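Local coordinates for phosphate-binding protein PstS (Borrelia burgdorferi, PDB 4N13) that binds inorganic phosphate with micromolar affinity as the solute-binding component of the PstSACB ABC transporter that imports phosphate, at residues A[13-22]-A[60-68]; A[168-176]-A[185-195]. All blocks are in the same frame, centred on the assembly; numbering follows the deposited sequence. Where two conformers were deposited one is given.

In the fold
Contact 1 (13-22 with 60-68) and contact 2 (168-176 with 185-195) lie on opposite sides of the chain's centre, 28 Å apart between their centres and about 12 Å between nearest atoms, yet both reach one branched sheet. Each ends near sulfate, probably from the crystallisation liquor. In contact 1 the ion is bound by S19 and T20, both predicted phosphate residues, and so lies in the predicted phosphate site. In contact 2 one ion meets N170 weakly and another meets K168 and S169; R133 and S139, the latter another predicted phosphate residue, also bind sulfate at this contact.

Contact 1 of 2, residues A[13-22]-A[60-68]; sequences IVSIGGSTTV and IYKIAISSR. With SO4 (sulfate ion), chain D.
A chi1 of -58° sets Y61 CG beside the backbone N, which brings the ring flat over G17, while S19, whose OG is turned opposite its N (chi1 177°), brings that hydroxyl to sulfate O4. G17 CA sits 3.6 Å from the centroid of the Y61 ring, almost on the ring normal, a CH-pi contact; I60 CG2 lies over the other face. S15 OG meets the ring edge in its plane, 3.5 Å from Y61 CD1, and a water joins this hydroxyl to I60 O. Strands 13-18 and 63-66 run parallel, 24° apart. Their amides interlock: I65 N donates to G17 O at 2.8 Å, and S19 N to I65 O at 2.9 Å. Farther back, the extended K62 chain carries NZ to I13 O, 2.8 Å away; D236 is a second partner of the ammonium. On the sheet face that bears the isoleucines, I16 and I63 lie side by side, and I16 CG2 reaches I65 CG1 at 3.8 Å; helix 237-246 packs on I16 and I63. At the strand ends S19 OG accepts from T21 N, an ST turn, and from T21 OG1, and donates to sulfate O4 at 2.7 Å. T20 N binds sulfate O1 at 3.1 Å, and S49 adds a further bond; one from S67 OG to O4 is doubtful, resting on one of two conformers. Strand 12-18 between 40-45 and 63-66, with helices 23-36 and 49-57 connecting them in sequence, is the parallel beta-alpha-beta arrangement of a periplasmic binding protein lobe, whose strand-end loops make half of the probable phosphate site.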
loop_
_atom_site.group_PDB
_atom_site.type_symbol
_atom_site.label_atom_id
_atom_site.label_comp_id
_atom_site.label_asym_id
_atom_site.label_seq_id
_atom_site.Cartn_x
_atom_site.Cartn_y
_atom_site.Cartn_z
ATOM N N ILE A 13 -23.226 -18.319 -6.797
ATOM C CA ILE A 13 -22.624 -17.814 -5.573
ATOM C C ILE A 13 -21.126 -17.634 -5.762
ATOM O O ILE A 13 -20.435 -18.540 -6.212
ATOM C CB ILE A 13 -22.898 -18.767 -4.395
ATOM C CG1 ILE A 13 -24.416 -18.850 -4.146
ATOM C CG2 ILE A 13 -22.171 -18.296 -3.146
ATOM C CD1 ILE A 13 -24.828 -19.835 -3.088
ATOM N N VAL A 14 -20.633 -16.448 -5.424
ATOM C CA VAL A 14 -19.219 -16.155 -5.476
ATOM C C VAL A 14 -18.785 -15.650 -4.105
ATOM O O VAL A 14 -19.023 -14.485 -3.744
ATOM C CB VAL A 14 -18.892 -15.121 -6.573
ATOM C CG1 VAL A 14 -17.399 -14.741 -6.546
ATOM C CG2 VAL A 14 -19.309 -15.654 -7.933
ATOM N N SER A 15 -18.152 -16.534 -3.341
ATOM C CA SER A 15 -17.658 -16.194 -2.010
ATOM C C SER A 15 -16.213 -15.688 -2.133
ATOM O O SER A 15 -15.362 -16.383 -2.690
ATOM C CB SER A 15 -17.734 -17.410 -1.087
ATOM O OG SER A 15 -17.434 -17.032 0.239
ATOM N N ILE A 16 -15.957 -14.484 -1.618
ATOM C CA ILE A 16 -14.656 -13.842 -1.712
ATOM C C ILE A 16 -14.117 -13.625 -0.296
ATOM O O ILE A 16 -14.869 -13.341 0.629
ATOM C CB ILE A 16 -14.783 -12.507 -2.445
ATOM C CG1 ILE A 16 -15.548 -12.687 -3.757
ATOM C CG2 ILE A 16 -13.421 -11.857 -2.666
ATOM C CD1 ILE A 16 -15.688 -11.424 -4.578
ATOM N N GLY A 17 -12.811 -13.768 -0.135
ATOM C CA GLY A 17 -12.166 -13.510 1.141
ATOM C C GLY A 17 -10.875 -12.756 0.927
ATOM O O GLY A 17 -10.380 -12.680 -0.185
ATOM N N GLY A 18 -10.320 -12.186 1.988
ATOM C CA GLY A 18 -9.027 -11.558 1.873
ATOM C C GLY A 18 -8.784 -10.386 2.796
ATOM O O GLY A 18 -9.302 -10.325 3.922
ATOM N N SER A 19 -7.967 -9.465 2.295
ATOM C CA SER A 19 -7.471 -8.336 3.055
ATOM C C SER A 19 -8.576 -7.542 3.750
ATOM O O SER A 19 -9.588 -7.217 3.159
ATOM C CB SER A 19 -6.751 -7.419 2.076
ATOM O OG SER A 19 -6.304 -6.249 2.734
ATOM N N THR A 20 -8.322 -7.126 4.986
ATOM C CA THR A 20 -9.266 -6.273 5.693
ATOM C C THR A 20 -9.286 -4.849 5.136
ATOM O O THR A 20 -10.298 -4.148 5.209
ATOM C CB THR A 20 -8.940 -6.268 7.194
ATOM O OG1 THR A 20 -7.603 -5.786 7.401
ATOM C CG2 THR A 20 -9.039 -7.680 7.740
ATOM N N THR A 21 -8.189 -4.437 4.528
ATOM C CA THR A 21 -8.018 -3.049 4.150
ATOM C C THR A 21 -8.994 -2.608 3.058
ATOM O O THR A 21 -9.202 -1.438 2.865
ATOM C CB THR A 21 -6.564 -2.783 3.683
ATOM O OG1 THR A 21 -6.324 -3.430 2.424
ATOM C CG2 THR A 21 -5.547 -3.274 4.727
ATOM N N VAL A 22 -9.602 -3.558 2.355
ATOM C CA VAL A 22 -10.455 -3.221 1.213
ATOM C C VAL A 22 -11.912 -3.597 1.410
ATOM O O VAL A 22 -12.712 -3.512 0.472
ATOM C CB VAL A 22 -9.958 -3.874 -0.076
ATOM C CG1 VAL A 22 -8.599 -3.304 -0.456
ATOM C CG2 VAL A 22 -9.896 -5.384 0.074
ATOM N N ILE A 60 -13.110 -22.710 0.001
ATOM C CA ILE A 60 -14.015 -21.881 0.780
ATOM C C ILE A 60 -14.370 -20.585 0.041
ATOM O O ILE A 60 -15.496 -20.108 0.138
ATOM C CB ILE A 60 -13.385 -21.582 2.158
ATOM C CG1 ILE A 60 -13.050 -22.901 2.867
ATOM C CG2 ILE A 60 -14.297 -20.710 3.020
ATOM C CD1 ILE A 60 -14.200 -23.843 2.966
ATOM N N TYR A 61 -13.403 -20.036 -0.691
ATOM C CA TYR A 61 -13.611 -18.850 -1.517
ATOM C C TYR A 61 -13.323 -19.207 -2.973
ATOM O O TYR A 61 -12.472 -20.067 -3.243
ATOM C CB TYR A 61 -12.656 -17.733 -1.088
ATOM C CG TYR A 61 -12.799 -17.354 0.368
ATOM C CD1 TYR A 61 -14.037 -17.036 0.899
ATOM C CD2 TYR A 61 -11.709 -17.345 1.213
ATOM C CE1 TYR A 61 -14.183 -16.695 2.221
ATOM C CE2 TYR A 61 -11.847 -17.006 2.564
ATOM C CZ TYR A 61 -13.104 -16.698 3.056
ATOM O OH TYR A 61 -13.287 -16.362 4.380
ATOM N N LYS A 62 -13.999 -18.528 -3.905
ATOM C CA LYS A 62 -13.667 -18.601 -5.328
ATOM C C LYS A 62 -12.702 -17.499 -5.769
ATOM O O LYS A 62 -12.088 -17.595 -6.828
ATOM C CB LYS A 62 -14.934 -18.531 -6.170
ATOM C CG LYS A 62 -15.761 -19.790 -6.115
ATOM C CD LYS A 62 -16.961 -19.682 -7.042
ATOM C CE LYS A 62 -17.908 -20.855 -6.889
ATOM N NZ LYS A 62 -19.171 -20.601 -7.615
ATOM N N ILE A 63 -12.587 -16.439 -4.968
ATOM C CA ILE A 63 -11.669 -15.343 -5.242
ATOM C C ILE A 63 -11.057 -14.962 -3.906
ATOM O O ILE A 63 -11.772 -14.888 -2.906
ATOM C CB ILE A 63 -12.386 -14.088 -5.819
ATOM C CG1 ILE A 63 -13.154 -14.430 -7.104
ATOM C CG2 ILE A 63 -11.404 -12.948 -6.028
ATOM C CD1 ILE A 63 -14.054 -13.310 -7.598
ATOM N N ALA A 64 -9.760 -14.664 -3.895
ATOM C CA ALA A 64 -9.110 -14.044 -2.740
ATOM C C ALA A 64 -8.606 -12.668 -3.137
ATOM O O ALA A 64 -8.166 -12.463 -4.266
ATOM C CB ALA A 64 -7.950 -14.890 -2.244
ATOM N N ILE A 65 -8.672 -11.734 -2.199
ATOM C CA ILE A 65 -8.134 -10.399 -2.412
ATOM C C ILE A 65 -6.928 -10.234 -1.493
ATOM O O ILE A 65 -7.057 -10.392 -0.279
ATOM C CB ILE A 65 -9.154 -9.304 -2.098
ATOM C CG1 ILE A 65 -10.436 -9.531 -2.888
ATOM C CG2 ILE A 65 -8.534 -7.952 -2.387
ATOM C CD1 ILE A 65 -10.260 -9.419 -4.396
ATOM N N SER A 66 -5.755 -9.937 -2.070
ATOM C CA SER A 66 -4.530 -9.861 -1.288
ATOM C C SER A 66 -3.835 -8.521 -1.445
ATOM O O SER A 66 -3.839 -7.930 -2.518
ATOM C CB SER A 66 -3.571 -10.973 -1.722
ATOM O OG SER A 66 -2.375 -10.930 -0.967
ATOM N N SER A 67 -3.264 -8.044 -0.345
ATOM C CA SER A 67 -2.414 -6.859 -0.337
ATOM C C SER A 67 -0.930 -7.209 -0.354
ATOM O O SER A 67 -0.091 -6.331 -0.229
ATOM C CB SER A 67 -2.726 -6.000 0.884
ATOM O OG SER A 67 -2.562 -6.758 2.067
ATOM N N ARG A 68 -0.612 -8.490 -0.493
ATOM C CA ARG A 68 0.771 -8.937 -0.560
ATOM C C ARG A 68 0.995 -9.815 -1.765
ATOM O O ARG A 68 0.065 -10.471 -2.256
ATOM C CB ARG A 68 1.154 -9.714 0.694
ATOM C CG ARG A 68 0.481 -11.073 0.829
ATOM C CD ARG A 68 1.427 -12.091 1.450
ATOM N NE ARG A 68 0.768 -13.347 1.806
ATOM C CZ ARG A 68 0.562 -14.361 0.964
ATOM N NH1 ARG A 68 0.938 -14.292 -0.299
ATOM N NH2 ARG A 68 -0.029 -15.457 1.390
HETATM S S SO4 D . -4.059 -7.816 5.223
HETATM O O1 SO4 D . -5.400 -7.944 5.745
HETATM O O2 SO4 D . -3.238 -7.237 6.308
HETATM O O3 SO4 D . -3.476 -9.058 4.716
HETATM O O4 SO4 D . -4.031 -6.907 4.095
HETATM O O HOH W 1 -17.466 -19.266 1.844
#

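Contact 2 of 2, residues A[168-176]-A[185-195]; sequences KSNGEVIEK and GYIGLGYAKNS. With SO4 (sulfate ion), chain C; SO4 (sulfate ion), chain B.
Helix 170-176 runs back over strand 185-188, their directions 142° apart and their axes 7.9 Å at closest, with N170 opposite I187 at the nearest CA atoms. This is the returning half of a beta-alpha-beta crossover: strands 165-167 and 183-188 both pair in parallel with 129-133, and helix 170-179 connects them. V173 and I174 pack the helix down, V173 CB against I187 CG2 at 3.6 Å and I174 CG1 against I187 CD1 at 4.0 Å, while I174 CD1 passes on to N194 CB, 3.8 Å away in the following helix. V173 CG1 rests on the bare CA of G185. The amide of N170 fixes the end of the strand. G188 N donates to N170 OD1 at 2.9 Å, nearly straight but from above the carbonyl plane, and a water bonded to Y186 O gives this oxygen a second donor. With CG set opposite its carbonyl carbon (chi1 -73°), N170 holds CB over the centre of the Y191 ring, a CH-pi contact 3.5 Å from the centroid. Its amide lies nearly parallel to the ring, the planes 17° apart, displaced to the CD2-CE2 side. At the rim of this stack a water accepts from N170 ND2 at 3.3 Å and pairs with Y191 OH at 2.7 Å.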
loop_
_atom_site.group_PDB
_atom_site.type_symbol
_atom_site.label_atom_id
_atom_site.label_comp_id
_atom_site.label_asym_id
_atom_site.label_seq_id
_atom_site.Cartn_x
_atom_site.Cartn_y
_atom_site.Cartn_z
ATOM N N LYS A 168 0.218 8.552 15.625
ATOM C CA LYS A 168 -0.829 7.545 15.472
ATOM C C LYS A 168 -1.802 7.771 14.315
ATOM O O LYS A 168 -2.853 7.147 14.245
ATOM C CB LYS A 168 -1.607 7.412 16.782
ATOM C CG LYS A 168 -0.752 6.822 17.907
ATOM C CD LYS A 168 -1.539 6.460 19.143
ATOM C CE LYS A 168 -1.412 7.517 20.215
ATOM N NZ LYS A 168 -1.788 6.998 21.567
ATOM N N SER A 169 -1.437 8.653 13.398
ATOM C CA SER A 169 -2.267 8.908 12.236
ATOM C C SER A 169 -1.479 9.602 11.130
ATOM O O SER A 169 -0.432 10.220 11.387
ATOM C CB SER A 169 -3.452 9.812 12.593
ATOM O OG SER A 169 -2.974 11.084 13.016
ATOM N N ASN A 170 -2.000 9.537 9.912
ATOM C CA ASN A 170 -1.434 10.281 8.796
ATOM C C ASN A 170 -1.430 11.778 9.054
ATOM O O ASN A 170 -0.431 12.444 8.801
ATOM C CB ASN A 170 -2.199 9.985 7.501
ATOM C CG ASN A 170 -1.891 8.605 6.964
ATOM O OD1 ASN A 170 -0.808 8.368 6.435
ATOM N ND2 ASN A 170 -2.823 7.680 7.120
ATOM N N GLY A 171 -2.545 12.313 9.543
ATOM C CA GLY A 171 -2.626 13.740 9.800
ATOM C C GLY A 171 -1.600 14.200 10.819
ATOM O O GLY A 171 -1.000 15.278 10.692
ATOM N N GLU A 172 -1.356 13.375 11.827
ATOM C CA GLU A 172 -0.335 13.721 12.805
ATOM C C GLU A 172 1.091 13.623 12.262
ATOM O O GLU A 172 1.958 14.367 12.720
ATOM C CB GLU A 172 -0.468 12.909 14.098
ATOM C CG GLU A 172 0.481 13.336 15.210
ATOM C CD GLU A 172 0.535 14.827 15.476
ATOM O OE1 GLU A 172 -0.453 15.557 15.239
ATOM O OE2 GLU A 172 1.607 15.262 15.945
ATOM N N VAL A 173 1.368 12.734 11.311
ATOM C CA VAL A 173 2.684 12.782 10.666
ATOM C C VAL A 173 2.901 14.154 10.030
ATOM O O VAL A 173 3.968 14.746 10.159
ATOM C CB VAL A 173 2.891 11.669 9.605
ATOM C CG1 VAL A 173 4.273 11.834 8.956
ATOM C CG2 VAL A 173 2.768 10.296 10.194
ATOM N N ILE A 174 1.895 14.661 9.329
ATOM C CA ILE A 174 1.994 15.962 8.695
ATOM C C ILE A 174 2.230 17.054 9.737
ATOM O O ILE A 174 3.125 17.882 9.579
ATOM C CB ILE A 174 0.729 16.233 7.848
ATOM C CG1 ILE A 174 0.704 15.310 6.635
ATOM C CG2 ILE A 174 0.673 17.670 7.404
ATOM C CD1 ILE A 174 -0.647 15.286 5.916
ATOM N N GLU A 175 1.416 17.071 10.785
ATOM C CA GLU A 175 1.575 18.107 11.793
ATOM C C GLU A 175 2.934 18.039 12.473
ATOM O O GLU A 175 3.616 19.047 12.653
ATOM C CB GLU A 175 0.465 18.044 12.838
ATOM C CG GLU A 175 0.505 19.251 13.773
ATOM C CD GLU A 175 -0.704 19.342 14.677
ATOM O OE1 GLU A 175 -1.750 19.821 14.199
ATOM O OE2 GLU A 175 -0.612 18.930 15.850
ATOM N N LYS A 176 3.356 16.840 12.829
ATOM C CA LYS A 176 4.626 16.660 13.505
ATOM C C LYS A 176 5.795 17.083 12.598
ATOM O O LYS A 176 6.741 17.710 13.047
ATOM C CB LYS A 176 4.789 15.202 13.969
ATOM C CG LYS A 176 6.032 14.949 14.818
ATOM C CD LYS A 176 5.989 15.596 16.193
ATOM C CE LYS A 176 4.961 14.970 17.111
ATOM N NZ LYS A 176 4.943 15.647 18.439
ATOM N N GLY A 185 8.915 11.751 7.582
ATOM C CA GLY A 185 7.878 10.797 7.932
ATOM C C GLY A 185 7.242 10.209 6.691
ATOM O O GLY A 185 7.591 10.596 5.569
ATOM N N TYR A 186 6.289 9.304 6.882
ATOM C CA TYR A 186 5.578 8.706 5.760
ATOM C C TYR A 186 4.086 8.726 5.968
ATOM O O TYR A 186 3.595 8.579 7.082
ATOM C CB TYR A 186 6.032 7.277 5.473
ATOM C CG TYR A 186 6.014 6.307 6.639
ATOM C CD1 TYR A 186 4.860 5.599 6.961
ATOM C CD2 TYR A 186 7.143 6.087 7.402
ATOM C CE1 TYR A 186 4.842 4.713 8.004
ATOM C CE2 TYR A 186 7.122 5.190 8.459
ATOM C CZ TYR A 186 5.959 4.504 8.754
ATOM O OH TYR A 186 5.896 3.574 9.769
ATOM N N ILE A 187 3.372 8.948 4.871
ATOM C CA ILE A 187 1.918 9.060 4.853
ATOM C C ILE A 187 1.343 8.374 3.623
ATOM O O ILE A 187 2.038 8.174 2.639
ATOM C CB ILE A 187 1.445 10.552 4.888
ATOM C CG1 ILE A 187 1.970 11.309 3.667
ATOM C CG2 ILE A 187 1.839 11.217 6.190
ATOM C CD1 ILE A 187 1.570 12.786 3.614
ATOM N N GLY A 188 0.064 8.050 3.685
ATOM C CA GLY A 188 -0.615 7.554 2.510
ATOM C C GLY A 188 -0.663 8.586 1.413
ATOM O O GLY A 188 -0.764 9.789 1.666
ATOM N N LEU A 189 -0.660 8.110 0.173
ATOM C CA LEU A 189 -0.715 8.970 -0.993
ATOM C C LEU A 189 -1.895 9.949 -0.949
ATOM O O LEU A 189 -1.801 11.071 -1.464
ATOM C CB LEU A 189 -0.813 8.100 -2.250
ATOM C CG LEU A 189 -0.975 8.822 -3.580
ATOM C CD1 LEU A 189 0.245 9.702 -3.879
ATOM C CD2 LEU A 189 -1.202 7.774 -4.673
ATOM N N GLY A 190 -3.025 9.517 -0.400
ATOM C CA GLY A 190 -4.216 10.354 -0.333
ATOM C C GLY A 190 -4.027 11.626 0.470
ATOM O O GLY A 190 -4.861 12.521 0.396
ATOM N N TYR A 191 -2.968 11.687 1.274
ATOM C CA TYR A 191 -2.667 12.843 2.104
ATOM C C TYR A 191 -1.645 13.772 1.473
ATOM O O TYR A 191 -1.230 14.736 2.108
ATOM C CB TYR A 191 -2.171 12.370 3.463
ATOM C CG TYR A 191 -3.277 11.839 4.309
ATOM C CD1 TYR A 191 -3.987 12.703 5.154
ATOM C CD2 TYR A 191 -3.637 10.493 4.273
ATOM C CE1 TYR A 191 -5.021 12.253 5.938
ATOM C CE2 TYR A 191 -4.701 10.022 5.063
ATOM C CZ TYR A 191 -5.382 10.921 5.877
ATOM O OH TYR A 191 -6.410 10.493 6.666
ATOM N N ALA A 192 -1.274 13.527 0.213
ATOM C CA ALA A 192 -0.300 14.374 -0.472
ATOM C C ALA A 192 -0.768 15.824 -0.516
ATOM O O ALA A 192 0.009 16.741 -0.223
ATOM C CB ALA A 192 -0.027 13.834 -1.890
ATOM N N LYS A 193 -2.019 16.049 -0.914
ATOM C CA LYS A 193 -2.513 17.415 -1.012
ATOM C C LYS A 193 -2.394 18.148 0.336
ATOM O O LYS A 193 -1.982 19.313 0.408
ATOM C CB LYS A 193 -3.968 17.438 -1.515
ATOM C CG LYS A 193 -4.585 18.825 -1.597
ATOM C CD LYS A 193 -6.004 18.749 -2.143
ATOM C CE LYS A 193 -6.676 20.116 -2.248
ATOM N NZ LYS A 193 -7.994 19.997 -2.936
ATOM N N ASN A 194 -2.779 17.452 1.401
ATOM C CA ASN A 194 -2.713 17.991 2.755
ATOM C C ASN A 194 -1.289 18.358 3.154
ATOM O O ASN A 194 -1.062 19.341 3.852
ATOM C CB ASN A 194 -3.254 16.968 3.754
ATOM C CG ASN A 194 -4.590 16.413 3.358
ATOM O OD1 ASN A 194 -4.704 15.622 2.423
ATOM N ND2 ASN A 194 -5.616 16.810 4.082
ATOM N N SER A 195 -0.319 17.563 2.727
ATOM C CA SER A 195 1.073 17.833 3.071
ATOM C C SER A 195 1.612 19.054 2.330
ATOM O O SER A 195 2.364 19.853 2.882
ATOM C CB SER A 195 1.957 16.590 2.867
ATOM O OG SER A 195 2.203 16.281 1.506
HETATM S S SO4 C . -2.042 11.092 16.993
HETATM O O1 SO4 C . -0.593 10.814 17.145
HETATM O O2 SO4 C . -2.276 12.515 17.033
HETATM O O3 SO4 C . -2.551 10.613 15.707
HETATM O O4 SO4 C . -2.773 10.460 18.117
HETATM S S SO4 B . -3.175 3.676 8.941
HETATM O O1 SO4 B . -2.382 4.764 8.376
HETATM O O2 SO4 B . -4.465 3.728 8.274
HETATM O O3 SO4 B . -2.497 2.434 8.633
HETATM O O4 SO4 B . -3.279 3.926 10.362
HETATM O O HOH W 2 1.235 7.221 7.993
HETATM O O HOH W 3 -6.048 7.983 7.495
#